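Local coordinates for putative vitamin-B12 independent methionine synthase family protein (Listeria monocytogenes, PDB 1YPX) that probably transfers a methyl group from a methylated folate to homocysteine with the help of zinc, as vitamin-B12-independent methionine synthases do, at residues Asp74-Asp80 / Asp110-Phe116. Numbering follows the deposited sequence.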
# COMPACT_ATOMS: atom_id res chain seq x y z
N ASP A 74 -4.09 -8.80 9.81
CA ASP A 74 -4.54 -10.11 9.32
C ASP A 74 -3.37 -10.75 8.57
O ASP A 74 -3.18 -11.97 8.61
CB ASP A 74 -5.73 -9.99 8.35
CG ASP A 74 -7.07 -9.96 9.06
OD1 ASP A 74 -7.48 -10.98 9.66
OD2 ASP A 74 -7.72 -8.89 9.01
N PHE A 75 -2.60 -9.92 7.89
CA PHE A 75 -1.47 -10.41 7.16
C PHE A 75 -0.38 -10.82 8.13
O PHE A 75 0.25 -11.87 7.98
CB PHE A 75 -0.92 -9.35 6.20
CG PHE A 75 0.34 -9.78 5.51
CD1 PHE A 75 1.58 -9.53 6.08
CD2 PHE A 75 0.29 -10.48 4.31
CE1 PHE A 75 2.76 -9.99 5.48
CE2 PHE A 75 1.45 -10.95 3.70
CZ PHE A 75 2.68 -10.70 4.28
N LEU A 76 -0.17 -9.98 9.14
CA LEU A 76 0.87 -10.25 10.13
C LEU A 76 0.57 -11.43 11.06
O LEU A 76 1.41 -12.33 11.23
CB LEU A 76 1.14 -8.99 10.95
CG LEU A 76 1.75 -7.83 10.17
CD1 LEU A 76 1.64 -6.55 10.99
CD2 LEU A 76 3.21 -8.14 9.82
N GLU A 77 -0.63 -11.43 11.65
CA GLU A 77 -1.02 -12.50 12.55
C GLU A 77 -1.00 -13.85 11.83
O GLU A 77 -1.13 -14.90 12.47
CB GLU A 77 -2.41 -12.25 13.13
CG GLU A 77 -3.54 -12.50 12.14
CD GLU A 77 -4.89 -12.65 12.83
OE1 GLU A 77 -5.01 -13.53 13.72
OE2 GLU A 77 -5.83 -11.89 12.48
N ASN A 78 -0.86 -13.83 10.51
CA ASN A 78 -0.81 -15.06 9.74
C ASN A 78 0.61 -15.43 9.38
O ASN A 78 0.85 -16.21 8.47
CB ASN A 78 -1.64 -14.94 8.46
CG ASN A 78 -3.09 -15.28 8.69
OD1 ASN A 78 -3.95 -14.40 8.64
ND2 ASN A 78 -3.38 -16.54 8.96
N LEU A 79 1.56 -14.85 10.09
CA LEU A 79 2.95 -15.17 9.87
C LEU A 79 3.32 -16.04 11.08
O LEU A 79 2.90 -15.75 12.21
CB LEU A 79 3.79 -13.89 9.86
CG LEU A 79 3.64 -12.97 8.65
CD1 LEU A 79 4.35 -11.64 8.92
CD2 LEU A 79 4.23 -13.65 7.39
N ASP A 80 4.08 -17.10 10.84
CA ASP A 80 4.51 -17.99 11.91
C ASP A 80 5.28 -17.15 12.94
O ASP A 80 6.02 -16.24 12.57
CB ASP A 80 5.40 -19.12 11.34
CG ASP A 80 5.99 -20.04 12.43
OD1 ASP A 80 6.84 -19.57 13.23
OD2 ASP A 80 5.63 -21.25 12.47
N ASP A 110 8.24 -16.43 10.43
CA ASP A 110 8.37 -17.22 9.23
C ASP A 110 7.12 -17.18 8.36
O ASP A 110 6.05 -16.75 8.80
CB ASP A 110 8.73 -18.66 9.58
CG ASP A 110 9.20 -19.46 8.37
OD1 ASP A 110 9.73 -18.86 7.42
OD2 ASP A 110 9.05 -20.70 8.39
N PHE A 111 7.26 -17.63 7.12
CA PHE A 111 6.15 -17.65 6.19
C PHE A 111 6.08 -19.03 5.56
O PHE A 111 7.10 -19.59 5.16
CB PHE A 111 6.37 -16.57 5.12
CG PHE A 111 5.26 -16.48 4.11
CD1 PHE A 111 5.00 -17.54 3.23
CD2 PHE A 111 4.48 -15.33 4.03
CE1 PHE A 111 3.98 -17.46 2.30
CE2 PHE A 111 3.46 -15.24 3.09
CZ PHE A 111 3.21 -16.32 2.22
N THR A 112 4.88 -19.59 5.47
CA THR A 112 4.70 -20.91 4.89
C THR A 112 3.46 -20.94 4.02
O THR A 112 3.53 -21.12 2.81
CB THR A 112 4.55 -21.97 5.97
OG1 THR A 112 5.78 -22.10 6.69
CG2 THR A 112 4.18 -23.31 5.35
N THR A 113 2.32 -20.79 4.67
CA THR A 113 1.05 -20.80 3.98
C THR A 113 0.21 -19.66 4.52
O THR A 113 -0.29 -19.73 5.64
CB THR A 113 0.32 -22.12 4.20
OG1 THR A 113 0.29 -22.40 5.61
CG2 THR A 113 1.03 -23.24 3.47
N HIS A 114 0.07 -18.61 3.73
CA HIS A 114 -0.71 -17.45 4.13
C HIS A 114 -2.03 -17.43 3.35
O HIS A 114 -2.09 -17.89 2.21
CB HIS A 114 0.09 -16.17 3.87
CG HIS A 114 -0.32 -15.01 4.72
ND1 HIS A 114 -1.46 -14.27 4.49
CD2 HIS A 114 0.28 -14.44 5.80
CE1 HIS A 114 -1.55 -13.31 5.39
NE2 HIS A 114 -0.51 -13.39 6.19
N PRO A 115 -3.11 -16.95 3.98
CA PRO A 115 -4.44 -16.87 3.35
C PRO A 115 -4.49 -15.83 2.23
O PRO A 115 -5.36 -15.89 1.35
CB PRO A 115 -5.36 -16.49 4.50
CG PRO A 115 -4.66 -17.04 5.68
CD PRO A 115 -3.23 -16.70 5.42
N PHE A 116 -3.58 -14.87 2.27
CA PHE A 116 -3.52 -13.82 1.26
C PHE A 116 -3.17 -14.34 -0.12
O PHE A 116 -3.40 -13.66 -1.11
CB PHE A 116 -2.52 -12.74 1.68
CG PHE A 116 -3.07 -11.74 2.66
CD1 PHE A 116 -3.99 -12.13 3.62
CD2 PHE A 116 -2.64 -10.41 2.63
CE1 PHE A 116 -4.49 -11.22 4.55
CE2 PHE A 116 -3.12 -9.48 3.55
CZ PHE A 116 -4.05 -9.88 4.51
O HOH W 1 3.03 -18.82 7.62
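His114 NE2 donates to the carbonyl oxygen Phe75 O in an almost straight bond, modelled at 2.5 Å, a length to be read with caution at this resolution. The other ring nitrogen, ND1, accepts the backbone N-H of Phe116, 3.1 Å from Phe116 N and in the plane of the ring. This second bond is a cap on helix 116-127, so both ring nitrogens are occupied and the rotation of the ring is fixed. CG of His114 is turned roughly trans to the backbone N (chi1 -156°), which brings the ring between two neighbours: CB of Asn78 lies over one face, the Phe75 ring over the opposite one. The latter is an offset stack, with centroids 4.5 Å apart and planes 30° from parallel. Phe75 in turn forms an offset edge-to-face pair with Phe116, its edge turned to that ring's face (centroids 5.3 Å apart), completing an aromatic cluster that Phe176 of helix 158-178 covers and Trp71 extends by stacking on Phe116. Pro115 lays its CG and CD against the side-chain amide of Asn78. Further along, the CD2 methyl of Leu79 meets Phe111 CD2 at 3.8 Å, while Phe111 also rests on alanines of helix 158-178. Asp80, the last residue of 74-80, and Asp110, the first of 110-116, form an antiparallel hydrogen-bonded pair: Asp80 N reaches Asp110 O at 2.9 Å, and Asp110 N reaches Asp80 O at 3.1 Å. Their carboxylates stay apart, and that of Asp110 forms a salt bridge with Lys171, which probably eases the nearness of two like charges. With NE2 donating and ND1 accepting, the histidine is consistent with a neutral ring protonated on NE2, joining helix 73-76 to the start of helix 116-127.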